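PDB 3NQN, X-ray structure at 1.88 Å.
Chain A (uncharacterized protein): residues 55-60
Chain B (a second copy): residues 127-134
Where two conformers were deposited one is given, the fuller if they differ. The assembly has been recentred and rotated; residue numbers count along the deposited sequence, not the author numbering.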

# COMPACT_ATOMS: atom_id res chain seq x y z
N THR A 55 8.33 9.00 1.30
CA THR A 55 8.12 9.25 2.72
C THR A 55 7.65 10.67 2.97
O THR A 55 8.33 11.62 2.60
CB THR A 55 9.42 9.00 3.52
OG1 THR A 55 9.84 7.65 3.34
CG2 THR A 55 9.20 9.26 5.00
N VAL A 56 6.47 10.80 3.56
CA VAL A 56 5.98 12.10 3.96
C VAL A 56 5.58 12.04 5.41
O VAL A 56 5.39 10.95 5.97
CB VAL A 56 4.77 12.57 3.09
CG1 VAL A 56 5.19 12.67 1.63
CG2 VAL A 56 3.56 11.63 3.25
N PRO A 57 5.46 13.21 6.05
CA PRO A 57 5.08 13.21 7.45
C PRO A 57 3.70 12.61 7.70
O PRO A 57 2.78 12.77 6.89
CB PRO A 57 5.09 14.70 7.83
CG PRO A 57 6.03 15.34 6.85
CD PRO A 57 5.87 14.56 5.58
N LEU A 58 3.58 11.92 8.82
CA LEU A 58 2.33 11.39 9.31
C LEU A 58 1.84 10.16 8.56
O LEU A 58 1.46 9.17 9.18
CB LEU A 58 1.25 12.49 9.39
CG LEU A 58 1.55 13.67 10.35
CD1 LEU A 58 0.33 14.49 10.54
CD2 LEU A 58 2.06 13.19 11.70
N LEU A 59 1.83 10.20 7.23
CA LEU A 59 1.51 8.99 6.46
C LEU A 59 2.67 8.01 6.46
O LEU A 59 2.47 6.81 6.36
CB LEU A 59 1.10 9.33 5.02
CG LEU A 59 -0.17 10.16 4.90
CD1 LEU A 59 -0.37 10.54 3.44
CD2 LEU A 59 -1.39 9.40 5.46
N GLY A 60 3.89 8.54 6.56
CA GLY A 60 5.09 7.73 6.55
C GLY A 60 5.41 7.27 5.14
O GLY A 60 5.26 8.03 4.19
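Chain B 127-134: AFEKMVQA

Residues 127-134 of chain B are helical throughout, part of a helix that runs on at both ends. They pack against a tight turn of chain A. There, Val56(A) and Gly60(A) face each other across the turn and are joined by two backbone hydrogen bonds, N of Val56(A) to O of Gly60(A) at 3.1 Å and N of Gly60(A) to O of Val56(A) at 2.9 Å. Residues 57-59 form the tip between them. Leu58(A) has a positive phi (75°), and its CA-to-CB bond points toward the helix.

The nearest CA atoms are those of Leu58(A) and Glu129(B), 6.8 Å apart. The successive helical turns at Phe128(B) and Val132(B) both direct their CA-to-CB bonds toward chain A. Going up the helix from Phe128(B) to Val132(B), the main contacts move from Val56(A) and Pro57(A) to Leu58(A) and Leu59(A).

Leu58(A) is the main bump and has the largest covered area on its side. Its CD1 lies 3.4 Å from CA of Glu129(B) and 4.1 Å from CG of Gln133(B). Its CB rests 3.7 Å from CG1 of Val132(B). The leucine therefore sits in a shallow hollow on the helix surface, lined by these three residues.

Phe128(B) is the bump in the other direction. With chi1 in the t well, its ring reaches the start of the turn, against Val56(A) and Pro57(A). CE2 lies 3.7 Å from CD of Pro57(A), and CZ lies 4.0 Å from CB of Val56(A). The carbonyl O of Pro57(A) meets the ring at its edge, 3.2 Å from CE2.

Val132(B) fills the space beside Leu58(A). Its CG1 also touches CD2 of Leu59(A) at 3.9 Å, although the CA-to-CB bond of Leu59(A) points sideways.

No hydrogen bond crosses between the stretches. The fit is largely apolar and buries 332 Å² in total. The CA-to-CB bond of Lys130(B) points away, and the residue makes no contact with the turn.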

# COMPACT_ATOMS: atom_id res chain seq x y z
N ALA B 127 0.78 22.99 8.93
CA ALA B 127 -0.23 22.99 7.87
C ALA B 127 -0.36 21.62 7.25
O ALA B 127 -1.48 21.12 7.02
CB ALA B 127 0.11 24.04 6.81
N PHE B 128 0.77 20.99 7.00
CA PHE B 128 0.77 19.66 6.41
C PHE B 128 0.10 18.64 7.33
O PHE B 128 -0.69 17.84 6.88
CB PHE B 128 2.19 19.18 6.09
CG PHE B 128 2.22 17.90 5.31
CD1 PHE B 128 2.13 17.92 3.93
CD2 PHE B 128 2.30 16.67 5.95
CE1 PHE B 128 2.13 16.74 3.19
CE2 PHE B 128 2.30 15.48 5.22
CZ PHE B 128 2.21 15.52 3.85
N GLU B 129 0.43 18.69 8.62
CA GLU B 129 -0.11 17.74 9.57
C GLU B 129 -1.64 17.86 9.70
O GLU B 129 -2.33 16.86 9.79
CB GLU B 129 0.59 17.90 10.94
CG GLU B 129 2.10 17.58 10.89
CD GLU B 129 2.76 17.58 12.26
OE1 GLU B 129 2.20 18.18 13.20
OE2 GLU B 129 3.85 16.98 12.39
N LYS B 130 -2.16 19.10 9.68
CA LYS B 130 -3.62 19.34 9.80
C LYS B 130 -4.38 18.71 8.63
O LYS B 130 -5.50 18.18 8.82
CB LYS B 130 -3.96 20.85 9.85
CG LYS B 130 -3.37 21.60 11.05
CD LYS B 130 -3.94 21.16 12.37
CE LYS B 130 -3.23 21.89 13.52
NZ LYS B 130 -3.71 21.44 14.86
N MSE B 131 -3.81 18.78 7.44
CA MSE B 131 -4.43 18.21 6.24
C MSE B 131 -4.51 16.69 6.35
O MSE B 131 -5.55 16.10 6.05
CB MSE B 131 -3.62 18.57 4.98
CG MSE B 131 -4.14 17.90 3.69
SE MSE B 131 -5.64 18.84 2.88
CE MSE B 131 -4.65 20.18 1.90
N VAL B 132 -3.40 16.06 6.73
CA VAL B 132 -3.36 14.61 6.88
C VAL B 132 -4.35 14.18 7.96
O VAL B 132 -5.08 13.20 7.79
CB VAL B 132 -1.95 14.11 7.26
CG1 VAL B 132 -1.97 12.59 7.55
CG2 VAL B 132 -0.96 14.43 6.16
N GLN B 133 -4.36 14.91 9.07
CA GLN B 133 -5.22 14.56 10.19
C GLN B 133 -6.67 14.73 9.83
O GLN B 133 -7.49 13.87 10.15
CB GLN B 133 -4.79 15.32 11.45
CG GLN B 133 -3.46 14.77 11.97
CD GLN B 133 -2.97 15.38 13.27
OE1 GLN B 133 -2.41 14.66 14.14
NE2 GLN B 133 -3.13 16.70 13.41
N ALA B 134 -6.98 15.77 9.05
CA ALA B 134 -8.35 16.00 8.60
C ALA B 134 -8.81 14.85 7.67
O ALA B 134 -9.92 14.34 7.82
CB ALA B 134 -8.46 17.34 7.87